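Local coordinates for protein aminopeptidase YwaD (Bacillus subtilis, PDB 6HC6) that is a secreted aminopeptidase that uses two zinc ions per subunit to remove a range of amino acids from the N terminus of peptides, at residues 316-321 with 345-350; 325-330 with 395-400; 336-341 with 364-369. All blocks are in the same frame, centred on the assembly; numbering follows the deposited sequence.

Contact 1: 316-321 with 345-350; sequences SEVNFN and NYVWES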
ATOM      1  N   SER A 316      18.811 -10.585 -11.129  1.00 25.75           N
ATOM      2  CA  SER A 316      17.863 -10.475 -10.027  1.00 23.06           C
ATOM      3  C   SER A 316      17.353 -11.848  -9.625  1.00 35.42           C
ATOM      4  O   SER A 316      16.824 -12.590 -10.458  1.00 34.09           O
ATOM      5  CB  SER A 316      16.694  -9.585 -10.425  1.00 24.64           C
ATOM      6  OG  SER A 316      17.112  -8.243 -10.594  1.00 28.34           O
ATOM      7  N   GLU A 317      17.492 -12.180  -8.343  1.00 23.16           N
ATOM      8  CA  GLU A 317      17.203 -13.528  -7.877  1.00 27.35           C
ATOM      9  C   GLU A 317      15.879 -13.633  -7.142  1.00 29.30           C
ATOM     10  O   GLU A 317      15.045 -14.477  -7.489  1.00 27.01           O
ATOM     11  CB  GLU A 317      18.333 -14.024  -6.969  1.00 30.83           C
ATOM     12  CG  GLU A 317      18.132 -15.437  -6.455  1.00 34.49           C
ATOM     13  CD  GLU A 317      19.295 -15.897  -5.607  1.00 39.86           C
ATOM     14  OE1 GLU A 317      20.437 -15.798  -6.082  1.00 43.40           O
ATOM     15  OE2 GLU A 317      19.067 -16.325  -4.456  1.00 44.51           O
ATOM     16  N   VAL A 318      15.660 -12.798  -6.133  1.00 22.75           N
ATOM     17  CA  VAL A 318      14.524 -12.996  -5.246  1.00 22.11           C
ATOM     18  C   VAL A 318      14.194 -11.661  -4.587  1.00 22.85           C
ATOM     19  O   VAL A 318      15.085 -10.847  -4.327  1.00 22.67           O
ATOM     20  CB  VAL A 318      14.850 -14.115  -4.222  1.00 31.02           C
ATOM     21  CG1 VAL A 318      16.117 -13.791  -3.444  1.00 27.20           C
ATOM     22  CG2 VAL A 318      13.757 -14.302  -3.281  1.00 40.68           C
ATOM     23  N   ASN A 319      12.894 -11.428  -4.360  1.00 19.85           N
ATOM     24  CA  ASN A 319      12.375 -10.270  -3.635  1.00 17.08           C
ATOM     25  C   ASN A 319      11.553 -10.766  -2.451  1.00 21.38           C
ATOM     26  O   ASN A 319      10.561 -11.475  -2.641  1.00 20.17           O
ATOM     27  CB  ASN A 319      11.505  -9.387  -4.548  1.00 16.57           C
ATOM     28  CG  ASN A 319      10.617  -8.434  -3.766  1.00 19.82           C
ATOM     29  OD1 ASN A 319       9.403  -8.389  -3.970  1.00 21.62           O
ATOM     30  ND2 ASN A 319      11.221  -7.675  -2.858  1.00 19.31           N
ATOM     31  N   PHE A 320      11.968 -10.404  -1.236  1.00 19.66           N
ATOM     32  CA  PHE A 320      11.178 -10.626  -0.023  1.00 18.57           C
ATOM     33  C   PHE A 320      10.503  -9.307   0.326  1.00 18.99           C
ATOM     34  O   PHE A 320      11.179  -8.366   0.757  1.00 20.47           O
ATOM     35  CB  PHE A 320      12.061 -11.055   1.151  1.00 18.24           C
ATOM     36  CG  PHE A 320      12.769 -12.348   0.959  1.00 18.08           C
ATOM     37  CD1 PHE A 320      13.919 -12.414   0.189  1.00 19.57           C
ATOM     38  CD2 PHE A 320      12.301 -13.505   1.584  1.00 23.68           C
ATOM     39  CE1 PHE A 320      14.596 -13.618   0.020  1.00 25.81           C
ATOM     40  CE2 PHE A 320      12.978 -14.709   1.422  1.00 25.84           C
ATOM     41  CZ  PHE A 320      14.112 -14.764   0.639  1.00 27.78           C
ATOM     42  N   ASN A 321       9.185  -9.224   0.146  1.00 18.14           N
ATOM     43  CA  ASN A 321       8.457  -7.997   0.439  1.00 18.55           C
ATOM     44  C   ASN A 321       7.706  -8.163   1.756  1.00 16.56           C
ATOM     45  O   ASN A 321       7.044  -9.181   1.970  1.00 18.81           O
ATOM     46  CB  ASN A 321       7.486  -7.640  -0.692  1.00 15.11           C
ATOM     47  CG  ASN A 321       6.804  -6.292  -0.469  1.00 16.94           C
ATOM     48  OD1 ASN A 321       7.436  -5.242  -0.565  1.00 17.03           O
ATOM     49  ND2 ASN A 321       5.522  -6.320  -0.167  1.00 16.64           N
ATOM     50  N   ASN A 345       7.900 -20.539  -5.258  1.00 32.28           N
ATOM     51  CA  ASN A 345       9.049 -19.969  -5.955  1.00 33.91           C
ATOM     52  C   ASN A 345      10.203 -19.917  -4.959  1.00 30.04           C
ATOM     53  O   ASN A 345      10.106 -20.451  -3.850  1.00 27.70           O
ATOM     54  CB  ASN A 345       8.714 -18.608  -6.587  1.00 25.67           C
ATOM     55  CG  ASN A 345       8.295 -17.565  -5.569  1.00 29.38           C
ATOM     56  OD1 ASN A 345       8.707 -17.618  -4.414  1.00 26.56           O
ATOM     57  ND2 ASN A 345       7.480 -16.596  -6.004  1.00 24.49           N
ATOM     58  N   TYR A 346      11.302 -19.272  -5.356  1.00 27.22           N
ATOM     59  CA  TYR A 346      12.480 -19.251  -4.498  1.00 30.75           C
ATOM     60  C   TYR A 346      12.194 -18.634  -3.127  1.00 29.46           C
ATOM     61  O   TYR A 346      12.795 -19.058  -2.131  1.00 28.92           O
ATOM     62  CB  TYR A 346      13.617 -18.505  -5.196  1.00 30.74           C
ATOM     63  CG  TYR A 346      14.350 -19.348  -6.216  1.00 30.89           C
ATOM     64  CD1 TYR A 346      14.264 -20.735  -6.197  1.00 28.99           C
ATOM     65  CD2 TYR A 346      15.133 -18.757  -7.200  1.00 33.45           C
ATOM     66  CE1 TYR A 346      14.955 -21.521  -7.123  1.00 32.57           C
ATOM     67  CE2 TYR A 346      15.825 -19.535  -8.133  1.00 32.56           C
ATOM     68  CZ  TYR A 346      15.721 -20.914  -8.093  1.00 37.16           C
ATOM     69  OH  TYR A 346      16.400 -21.694  -9.010  1.00 43.93           O
ATOM     70  N   VAL A 347      11.293 -17.642  -3.051  1.00 23.41           N
ATOM     71  CA  VAL A 347      10.953 -17.038  -1.760  1.00 24.97           C
ATOM     72  C   VAL A 347      10.283 -18.064  -0.854  1.00 30.30           C
ATOM     73  O   VAL A 347      10.616 -18.195   0.332  1.00 26.80           O
ATOM     74  CB  VAL A 347      10.035 -15.816  -1.942  1.00 26.01           C
ATOM     75  CG1 VAL A 347       9.821 -15.126  -0.614  1.00 25.62           C
ATOM     76  CG2 VAL A 347      10.580 -14.861  -2.961  1.00 34.93           C
ATOM     77  N   TRP A 348       9.303 -18.787  -1.394  1.00 26.88           N
ATOM     78  CA  TRP A 348       8.647 -19.816  -0.597  1.00 33.34           C
ATOM     79  C   TRP A 348       9.636 -20.895  -0.165  1.00 37.81           C
ATOM     80  O   TRP A 348       9.641 -21.307   1.003  1.00 32.35           O
ATOM     81  CB  TRP A 348       7.483 -20.424  -1.377  1.00 29.03           C
ATOM     82  CG  TRP A 348       6.862 -21.557  -0.645  1.00 33.70           C
ATOM     83  CD1 TRP A 348       6.837 -22.864  -1.029  1.00 37.10           C
ATOM     84  CD2 TRP A 348       6.197 -21.496   0.624  1.00 31.68           C
ATOM     85  NE1 TRP A 348       6.191 -23.621  -0.083  1.00 34.30           N
ATOM     86  CE2 TRP A 348       5.788 -22.806   0.942  1.00 35.86           C
ATOM     87  CE3 TRP A 348       5.906 -20.459   1.520  1.00 36.71           C
ATOM     88  CZ2 TRP A 348       5.108 -23.111   2.117  1.00 35.71           C
ATOM     89  CZ3 TRP A 348       5.222 -20.762   2.690  1.00 33.22           C
ATOM     90  CH2 TRP A 348       4.829 -22.080   2.974  1.00 36.60           C
ATOM     91  N   GLU A 349      10.491 -21.357  -1.086  1.00 31.55           N
ATOM     92  CA  GLU A 349      11.459 -22.395  -0.738  1.00 29.32           C
ATOM     93  C   GLU A 349      12.303 -21.973   0.454  1.00 37.47           C
ATOM     94  O   GLU A 349      12.451 -22.730   1.425  1.00 34.25           O
ATOM     95  CB  GLU A 349      12.350 -22.713  -1.940  1.00 34.11           C
ATOM     96  CG  GLU A 349      11.624 -23.375  -3.094  1.00 41.93           C
ATOM     97  CD  GLU A 349      12.551 -23.689  -4.261  1.00 54.46           C
ATOM     98  OE1 GLU A 349      13.753 -23.924  -4.018  1.00 58.34           O
ATOM     99  OE2 GLU A 349      12.080 -23.699  -5.418  1.00 54.98           O
ATOM    100  N   SER A 350      12.846 -20.753   0.411  1.00 30.03           N
ATOM    101  CA  SER A 350      13.694 -20.293   1.505  1.00 32.91           C
ATOM    102  C   SER A 350      12.894 -20.114   2.788  1.00 29.82           C
ATOM    103  O   SER A 350      13.405 -20.372   3.883  1.00 27.44           O
ATOM    104  CB  SER A 350      14.383 -18.990   1.119  1.00 30.36           C
ATOM    105  OG  SER A 350      15.423 -19.253   0.193  1.00 32.78           O
TER
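V347 has CG1 anti to its backbone N (chi1 -174°) and V318 has CG2 anti to its own N, and these settings bring the branches of both valines into the gap between strand 316-322 and the first turn of helix 346-358. V347 turns CG2 to V318 and the N319 carbonyl, and CG1 to F320. V347 CG2 presses on V318 CG2 at 3.2 Å, tighter than usual van der Waals contact, and also lies 3.4 Å from the carbonyl oxygen N319 O. V347 CG1 meets the F320 ring obliquely, 3.7 Å from F320 CD2. Further along the helix, S350 CB reaches the edge of the same ring near its plane, 4.3 Å from F320 CZ, while at the other end Y346 CD2, at the ring edge, comes to 4.3 Å from E317 O. This is a helix lying on the central mixed sheet of the M28 peptidase domain; the axes of 346-350 and 316-321 lie 67° apart, and the helix is the crossover of a beta-alpha-beta unit that enters the same sheet. Its start is capped by N345, whose OD1 accepts a nearly straight bond (162°) from W348 N at 3.3 Å and a weak one from V347 N. N345 ND2 in turn donates to S383 O, and D382 OD2 accepts from Y346 N, so a carboxylate sits where it would probably suit the helix dipole. F320 also packs on A425 and V426 of helix 412-430. N319 points away from helix 346-358 and its ND2 bonds to T248 OG1; that side chain is about 13 Å from a bound zinc ion.

Contact 2: 325-330 with 395-400; sequences VGTSWE and EVEPWY
W329 reaches across to 395-400 with CG anti to its backbone N (chi1 -171°). W329 CB touches both W399 CZ3 and E397 CB, each at 3.6 Å. Beyond CG the five-membered ring lies under P398 CD, which is 3.5 Å from W329 NE1 and only 13° off the ring normal through the centroid, a CH-pi contact. The edge of this ring is directed at the face of the W399 six-membered ring in a T-shaped pair, centroids 5.3 Å apart and planes at 79°. Farther out, on the same face as the proline, E397 CA makes a CH-pi contact over the six-membered ring, nearer its rim, 3.5 Å from W329 CE3. At the far rim W329 CZ3 comes to 3.4 Å from V396 O. The E395 carbonyl oxygen lies at the ring edge. W329 N, for its part, donates to T327 OG1 in an ST turn. T327 OG1 is 2.6 Å from a water whose bond to E397 OE1 is weak at best; N261 ND2 is the stronger partner of that oxygen. W399 stacks in addition on H409. E397 to Y400 form a type I turn leading directly into H401, a zinc ligand, and Y400 OH bonds to another ligand, E452: a loop pair flanking the two-zinc site of an M28 aminopeptidase.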
ATOM      1  N   VAL A 325       3.168  -6.843   8.985  1.00 17.73           N
ATOM      2  CA  VAL A 325       3.782  -7.957   9.685  1.00 17.56           C
ATOM      3  C   VAL A 325       3.804  -7.738  11.196  1.00 22.04           C
ATOM      4  O   VAL A 325       4.569  -8.380  11.889  1.00 20.68           O
ATOM      5  CB  VAL A 325       5.203  -8.224   9.149  1.00 18.93           C
ATOM      6  CG1 VAL A 325       5.132  -8.836   7.749  1.00 19.88           C
ATOM      7  CG2 VAL A 325       6.030  -6.937   9.152  1.00 18.27           C
ATOM      8  N   GLY A 326       2.955  -6.860  11.726  1.00 19.32           N
ATOM      9  CA  GLY A 326       2.991  -6.659  13.163  1.00 22.42           C
ATOM     10  C   GLY A 326       1.680  -6.484  13.906  1.00 22.19           C
ATOM     11  O   GLY A 326       1.690  -5.979  15.034  1.00 23.29           O
ATOM     12  N   THR A 327       0.549  -6.893  13.337  1.00 21.84           N
ATOM     13  CA  THR A 327      -0.708  -6.575  14.004  1.00 22.30           C
ATOM     14  C   THR A 327      -0.812  -7.325  15.323  1.00 25.96           C
ATOM     15  O   THR A 327      -0.318  -8.449  15.461  1.00 24.90           O
ATOM     16  CB  THR A 327      -1.915  -6.907  13.128  1.00 26.10           C
ATOM     17  OG1 THR A 327      -3.098  -6.429  13.778  1.00 23.73           O
ATOM     18  CG2 THR A 327      -2.057  -8.410  12.943  1.00 25.18           C
ATOM     19  N   SER A 328      -1.416  -6.665  16.314  1.00 22.68           N
ATOM     20  CA  SER A 328      -1.765  -7.316  17.571  1.00 24.62           C
ATOM     21  C   SER A 328      -3.083  -8.062  17.486  1.00 29.12           C
ATOM     22  O   SER A 328      -3.428  -8.775  18.438  1.00 28.41           O
ATOM     23  CB  SER A 328      -1.883  -6.298  18.708  1.00 26.93           C
ATOM     24  OG  SER A 328      -2.907  -5.358  18.421  1.00 28.73           O
ATOM     25  N   TRP A 329      -3.823  -7.907  16.383  1.00 26.32           N
ATOM     26  CA  TRP A 329      -5.137  -8.529  16.246  1.00 29.63           C
ATOM     27  C   TRP A 329      -5.043 -10.008  16.565  1.00 29.45           C
ATOM     28  O   TRP A 329      -4.314 -10.747  15.903  1.00 28.35           O
ATOM     29  CB  TRP A 329      -5.672  -8.329  14.824  1.00 31.21           C
ATOM     30  CG  TRP A 329      -7.124  -8.746  14.644  1.00 30.08           C
ATOM     31  CD1 TRP A 329      -8.178  -8.440  15.459  1.00 37.45           C
ATOM     32  CD2 TRP A 329      -7.663  -9.537  13.576  1.00 32.21           C
ATOM     33  NE1 TRP A 329      -9.339  -8.990  14.962  1.00 36.92           N
ATOM     34  CE2 TRP A 329      -9.047  -9.666  13.807  1.00 33.59           C
ATOM     35  CE3 TRP A 329      -7.110 -10.133  12.437  1.00 32.74           C
ATOM     36  CZ2 TRP A 329      -9.884 -10.383  12.949  1.00 35.10           C
ATOM     37  CZ3 TRP A 329      -7.944 -10.855  11.588  1.00 36.02           C
ATOM     38  CH2 TRP A 329      -9.316 -10.963  11.846  1.00 32.08           C
ATOM     39  N   GLU A 330      -5.777 -10.436  17.591  1.00 29.60           N
ATOM     40  CA  GLU A 330      -5.541 -11.768  18.135  1.00 35.70           C
ATOM     41  C   GLU A 330      -5.750 -12.858  17.092  1.00 37.93           C
ATOM     42  O   GLU A 330      -5.016 -13.854  17.087  1.00 35.16           O
ATOM     43  CB  GLU A 330      -6.431 -11.996  19.354  1.00 43.17           C
ATOM     44  CG  GLU A 330      -5.860 -11.399  20.631  1.00 63.85           C
ATOM     45  CD  GLU A 330      -6.190 -12.227  21.859  1.00 82.18           C
ATOM     46  OE1 GLU A 330      -7.301 -12.799  21.911  1.00 87.38           O
ATOM     47  OE2 GLU A 330      -5.336 -12.310  22.768  1.00 87.17           O
ATOM     48  N   GLU A 395      -8.065 -13.286   6.449  1.00 34.79           N
ATOM     49  CA  GLU A 395      -8.436 -11.883   6.611  1.00 32.53           C
ATOM     50  C   GLU A 395      -7.433 -11.143   7.486  1.00 37.25           C
ATOM     51  O   GLU A 395      -6.744 -11.732   8.325  1.00 29.41           O
ATOM     52  CB  GLU A 395      -9.832 -11.758   7.217  1.00 33.44           C
ATOM     53  CG  GLU A 395     -10.948 -11.898   6.200  1.00 42.08           C
ATOM     54  CD  GLU A 395     -12.309 -12.015   6.850  1.00 58.38           C
ATOM     55  OE1 GLU A 395     -13.242 -11.311   6.405  1.00 61.58           O
ATOM     56  OE2 GLU A 395     -12.440 -12.818   7.801  1.00 61.15           O
ATOM     57  N   VAL A 396      -7.349  -9.830   7.272  1.00 31.49           N
ATOM     58  CA  VAL A 396      -6.481  -8.983   8.077  1.00 28.49           C
ATOM     59  C   VAL A 396      -7.307  -8.281   9.147  1.00 31.43           C
ATOM     60  O   VAL A 396      -8.526  -8.467   9.238  1.00 34.39           O
ATOM     61  CB  VAL A 396      -5.728  -7.969   7.196  1.00 28.78           C
ATOM     62  CG1 VAL A 396      -4.762  -8.692   6.287  1.00 29.52           C
ATOM     63  CG2 VAL A 396      -6.704  -7.139   6.381  1.00 30.44           C
ATOM     64  N   GLU A 397      -6.643  -7.465   9.958  1.00 27.17           N
ATOM     65  CA  GLU A 397      -7.279  -6.852  11.103  1.00 26.80           C
ATOM     66  C   GLU A 397      -8.345  -5.857  10.654  1.00 29.00           C
ATOM     67  O   GLU A 397      -8.289  -5.326   9.539  1.00 27.02           O
ATOM     68  CB  GLU A 397      -6.237  -6.145  11.966  1.00 26.38           C
ATOM     69  CG  GLU A 397      -5.566  -4.967  11.278  1.00 25.93           C
ATOM     70  CD  GLU A 397      -4.308  -5.356  10.524  1.00 32.50           C
ATOM     71  OE1 GLU A 397      -3.490  -4.449  10.256  1.00 27.39           O
ATOM     72  OE2 GLU A 397      -4.135  -6.556  10.189  1.00 29.41           O
ATOM     73  N   PRO A 398      -9.338  -5.594  11.511  1.00 26.71           N
ATOM     74  CA  PRO A 398     -10.366  -4.604  11.166  1.00 29.89           C
ATOM     75  C   PRO A 398      -9.837  -3.180  11.116  1.00 30.25           C
ATOM     76  O   PRO A 398     -10.528  -2.299  10.592  1.00 31.25           O
ATOM     77  CB  PRO A 398     -11.405  -4.772  12.283  1.00 37.36           C
ATOM     78  CG  PRO A 398     -10.651  -5.380  13.420  1.00 39.58           C
ATOM     79  CD  PRO A 398      -9.640  -6.286  12.780  1.00 31.00           C
ATOM     80  N   TRP A 399      -8.633  -2.937  11.620  1.00 24.43           N
ATOM     81  CA  TRP A 399      -8.102  -1.583  11.719  1.00 28.44           C
ATOM     82  C   TRP A 399      -7.422  -1.117  10.440  1.00 28.26           C
ATOM     83  O   TRP A 399      -7.108   0.073  10.318  1.00 25.49           O
ATOM     84  CB  TRP A 399      -7.133  -1.518  12.901  1.00 32.25           C
ATOM     85  CG  TRP A 399      -7.750  -2.129  14.129  1.00 34.66           C
ATOM     86  CD1 TRP A 399      -8.961  -1.809  14.682  1.00 40.10           C
ATOM     87  CD2 TRP A 399      -7.208  -3.176  14.938  1.00 39.07           C
ATOM     88  NE1 TRP A 399      -9.197  -2.585  15.791  1.00 45.47           N
ATOM     89  CE2 TRP A 399      -8.136  -3.433  15.969  1.00 42.60           C
ATOM     90  CE3 TRP A 399      -6.026  -3.917  14.899  1.00 33.03           C
ATOM     91  CZ2 TRP A 399      -7.913  -4.399  16.945  1.00 45.68           C
ATOM     92  CZ3 TRP A 399      -5.810  -4.869  15.866  1.00 36.45           C
ATOM     93  CH2 TRP A 399      -6.745  -5.104  16.877  1.00 45.20           C
ATOM     94  N   TYR A 400      -7.205  -2.028   9.494  1.00 25.47           N
ATOM     95  CA  TYR A 400      -6.534  -1.741   8.234  1.00 24.21           C
ATOM     96  C   TYR A 400      -7.181  -0.556   7.523  1.00 24.22           C
ATOM     97  O   TYR A 400      -8.411  -0.485   7.395  1.00 23.42           O
ATOM     98  CB  TYR A 400      -6.601  -3.023   7.388  1.00 30.97           C
ATOM     99  CG  TYR A 400      -6.385  -2.924   5.901  1.00 26.04           C
ATOM    100  CD1 TYR A 400      -5.106  -2.946   5.361  1.00 22.94           C
ATOM    101  CD2 TYR A 400      -7.469  -2.879   5.029  1.00 32.98           C
ATOM    102  CE1 TYR A 400      -4.915  -2.898   3.996  1.00 26.88           C
ATOM    103  CE2 TYR A 400      -7.286  -2.822   3.662  1.00 31.75           C
ATOM    104  CZ  TYR A 400      -6.004  -2.831   3.151  1.00 30.05           C
ATOM    105  OH  TYR A 400      -5.793  -2.775   1.792  1.00 28.64           O
TER
HETATM  106  O   HOH W   1      -2.952  -3.844  13.313  1.00 22.23           O

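Contact 3: 336-341 with 364-369; sequences YVNTLD and SLTQGG
Y336 to T339 and S364 to Q367 pair as parallel strands, and the backbone ladder is the first shell of the contact. V337 N donates to S364 O at 2.7 Å, and V337 O accepts from T366 N at 3.0 Å. T339 repeats the pattern: T339 N donates to T366 O at 2.9 Å and T339 O accepts from G368 N at 3.0 Å. Past the strand end the Q367 side chain adds a further bond. Its chain bends at chi2 (-79°), and Q367 NE2 donates to L340 O at 2.8 Å, a nearly straight bond (168°) that arrives from above the carbonyl plane. On one face, S364 CB lies 3.6 Å from Y336 CE1 and T366 CG2 lies 3.7 Å from Y336 CD1, both oblique to the ring. On the other, L365 CD1 meets T339 CG2 at 3.8 Å, the two side chains crossing at about a right angle. In the next shell, Y336 and N338 use their backbone for strand 382-389, while V337 and L365 pack on W348 of helix 346-358, the crossover of this beta-alpha-beta unit. Y336 OH bonds to D390 O, and G368 O to H373 NE2. The four backbone bonds are neutral and largely independent of side-chain identity, Q367 NE2 to L340 O being the exception, whereas the hydroxyls of S364 and T366 bond to the carboxylates of E334, earlier on the same strand as Y336, and of E394, which would probably favour keeping those carboxylates ionised.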
ATOM      1  N   TYR A 336       1.325 -15.487   6.217  1.00 26.37           N
ATOM      2  CA  TYR A 336       1.128 -15.867   4.828  1.00 22.67           C
ATOM      3  C   TYR A 336       2.279 -15.397   3.957  1.00 25.16           C
ATOM      4  O   TYR A 336       2.823 -14.308   4.159  1.00 23.30           O
ATOM      5  CB  TYR A 336      -0.180 -15.283   4.297  1.00 22.44           C
ATOM      6  CG  TYR A 336      -1.356 -16.024   4.855  1.00 24.07           C
ATOM      7  CD1 TYR A 336      -1.715 -17.272   4.351  1.00 25.73           C
ATOM      8  CD2 TYR A 336      -2.072 -15.515   5.925  1.00 24.18           C
ATOM      9  CE1 TYR A 336      -2.795 -17.976   4.880  1.00 34.54           C
ATOM     10  CE2 TYR A 336      -3.143 -16.213   6.464  1.00 29.18           C
ATOM     11  CZ  TYR A 336      -3.502 -17.434   5.934  1.00 32.18           C
ATOM     12  OH  TYR A 336      -4.562 -18.128   6.474  1.00 31.54           O
ATOM     13  N   VAL A 337       2.636 -16.238   2.990  1.00 23.39           N
ATOM     14  CA  VAL A 337       3.589 -15.929   1.930  1.00 21.42           C
ATOM     15  C   VAL A 337       2.773 -15.848   0.644  1.00 28.19           C
ATOM     16  O   VAL A 337       2.368 -16.875   0.080  1.00 27.79           O
ATOM     17  CB  VAL A 337       4.695 -16.986   1.832  1.00 25.34           C
ATOM     18  CG1 VAL A 337       5.670 -16.636   0.718  1.00 30.63           C
ATOM     19  CG2 VAL A 337       5.428 -17.108   3.145  1.00 28.11           C
ATOM     20  N   ASN A 338       2.503 -14.630   0.190  1.00 25.97           N
ATOM     21  CA  ASN A 338       1.644 -14.393  -0.965  1.00 22.62           C
ATOM     22  C   ASN A 338       2.481 -14.329  -2.238  1.00 24.90           C
ATOM     23  O   ASN A 338       3.346 -13.461  -2.364  1.00 23.40           O
ATOM     24  CB  ASN A 338       0.879 -13.073  -0.795  1.00 21.39           C
ATOM     25  CG  ASN A 338      -0.258 -13.184   0.204  1.00 27.23           C
ATOM     26  OD1 ASN A 338      -1.422 -13.257  -0.170  1.00 40.94           O
ATOM     27  ND2 ASN A 338       0.082 -13.233   1.477  1.00 35.30           N
ATOM     28  N   THR A 339       2.205 -15.214  -3.196  1.00 26.74           N
ATOM     29  CA  THR A 339       2.758 -15.066  -4.534  1.00 26.34           C
ATOM     30  C   THR A 339       1.636 -14.733  -5.507  1.00 28.12           C
ATOM     31  O   THR A 339       0.474 -15.086  -5.282  1.00 28.15           O
ATOM     32  CB  THR A 339       3.513 -16.325  -4.986  1.00 25.06           C
ATOM     33  OG1 THR A 339       2.598 -17.416  -5.125  1.00 28.16           O
ATOM     34  CG2 THR A 339       4.567 -16.692  -3.963  1.00 24.21           C
ATOM     35  N   LEU A 340       1.979 -14.003  -6.575  1.00 24.25           N
ATOM     36  CA  LEU A 340       0.936 -13.472  -7.450  1.00 22.04           C
ATOM     37  C   LEU A 340       0.143 -14.587  -8.130  1.00 28.78           C
ATOM     38  O   LEU A 340      -1.038 -14.405  -8.448  1.00 34.32           O
ATOM     39  CB  LEU A 340       1.554 -12.528  -8.482  1.00 25.95           C
ATOM     40  CG  LEU A 340       0.615 -11.798  -9.440  1.00 34.55           C
ATOM     41  CD1 LEU A 340      -0.279 -10.816  -8.672  1.00 30.30           C
ATOM     42  CD2 LEU A 340       1.403 -11.095 -10.551  1.00 28.07           C
ATOM     43  N   ASP A 341       0.758 -15.748  -8.333  1.00 32.90           N
ATOM     44  CA  ASP A 341       0.083 -16.896  -8.925  1.00 37.48           C
ATOM     45  C   ASP A 341      -0.257 -17.980  -7.913  1.00 35.54           C
ATOM     46  O   ASP A 341      -0.837 -19.005  -8.291  1.00 39.34           O
ATOM     47  CB  ASP A 341       0.941 -17.491 -10.047  1.00 42.68           C
ATOM     48  CG  ASP A 341       2.387 -17.714  -9.628  1.00 46.99           C
ATOM     49  OD1 ASP A 341       2.669 -17.727  -8.409  1.00 42.93           O
ATOM     50  OD2 ASP A 341       3.242 -17.874 -10.525  1.00 47.36           O
ATOM     51  N   SER A 364       2.027 -20.246   5.708  1.00 28.37           N
ATOM     52  CA  SER A 364       1.196 -20.738   4.620  1.00 34.85           C
ATOM     53  C   SER A 364       1.536 -20.015   3.326  1.00 33.83           C
ATOM     54  O   SER A 364       1.705 -18.794   3.308  1.00 32.74           O
ATOM     55  CB  SER A 364      -0.303 -20.565   4.937  1.00 29.70           C
ATOM     56  OG  SER A 364      -0.698 -21.426   5.990  1.00 37.35           O
ATOM     57  N   LEU A 365       1.650 -20.783   2.249  1.00 34.27           N
ATOM     58  CA  LEU A 365       1.742 -20.213   0.917  1.00 31.08           C
ATOM     59  C   LEU A 365       0.338 -19.955   0.391  1.00 33.67           C
ATOM     60  O   LEU A 365      -0.558 -20.788   0.547  1.00 34.57           O
ATOM     61  CB  LEU A 365       2.487 -21.165  -0.023  1.00 31.12           C
ATOM     62  CG  LEU A 365       2.560 -20.792  -1.506  1.00 33.93           C
ATOM     63  CD1 LEU A 365       3.442 -19.576  -1.705  1.00 27.95           C
ATOM     64  CD2 LEU A 365       3.083 -21.966  -2.330  1.00 33.00           C
ATOM     65  N   THR A 366       0.145 -18.806  -0.250  1.00 27.30           N
ATOM     66  CA  THR A 366      -1.162 -18.509  -0.808  1.00 30.37           C
ATOM     67  C   THR A 366      -1.001 -17.531  -1.966  1.00 34.82           C
ATOM     68  O   THR A 366       0.089 -17.021  -2.228  1.00 27.02           O
ATOM     69  CB  THR A 366      -2.085 -17.962   0.276  1.00 33.15           C
ATOM     70  OG1 THR A 366      -3.430 -17.948  -0.210  1.00 38.65           O
ATOM     71  CG2 THR A 366      -1.635 -16.543   0.675  1.00 29.16           C
ATOM     72  N   GLN A 367      -2.092 -17.300  -2.686  1.00 30.19           N
ATOM     73  CA  GLN A 367      -2.089 -16.314  -3.757  1.00 29.32           C
ATOM     74  C   GLN A 367      -2.432 -14.942  -3.193  1.00 31.42           C
ATOM     75  O   GLN A 367      -3.322 -14.805  -2.349  1.00 27.05           O
ATOM     76  CB  GLN A 367      -3.082 -16.697  -4.860  1.00 31.83           C
ATOM     77  CG  GLN A 367      -2.965 -15.860  -6.145  1.00 37.01           C
ATOM     78  CD  GLN A 367      -3.637 -14.492  -6.035  1.00 42.50           C
ATOM     79  OE1 GLN A 367      -4.602 -14.320  -5.286  1.00 45.10           O
ATOM     80  NE2 GLN A 367      -3.121 -13.515  -6.779  1.00 36.87           N
ATOM     81  N   GLY A 368      -1.728 -13.921  -3.673  1.00 27.11           N
ATOM     82  CA  GLY A 368      -2.090 -12.563  -3.333  1.00 23.88           C
ATOM     83  C   GLY A 368      -1.216 -11.577  -4.072  1.00 27.51           C
ATOM     84  O   GLY A 368      -0.037 -11.855  -4.320  1.00 21.96           O
ATOM     85  N   GLY A 369      -1.790 -10.441  -4.454  1.00 21.69           N
ATOM     86  CA  GLY A 369      -1.006  -9.379  -5.048  1.00 20.31           C
ATOM     87  C   GLY A 369      -1.131  -8.108  -4.233  1.00 23.14           C
ATOM     88  O   GLY A 369      -1.075  -8.162  -3.007  1.00 21.77           O
TER

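How the contacts relate
From the N terminus, strand 316-322 opens contact 1, the loop 325-330 opens contact 2 and strand 334-339 opens contact 3. Contact 1 closes first, at 345-350, contact 3 next, at 364-369, and contact 2 last, at 395-400. Contact 3 is therefore nested within the loop closed by contact 2, while contact 1 crosses both. Contacts 1 and 3 share the sheet and meet directly: N345 ND2 packs 3.6 Å from T339 CG2, and one helix serves both an inner strand and the edge strand 363-367. Contact 2 stands apart, about 6 Å from contact 3 at the nearest atoms, and ties together two loops beside the zinc site.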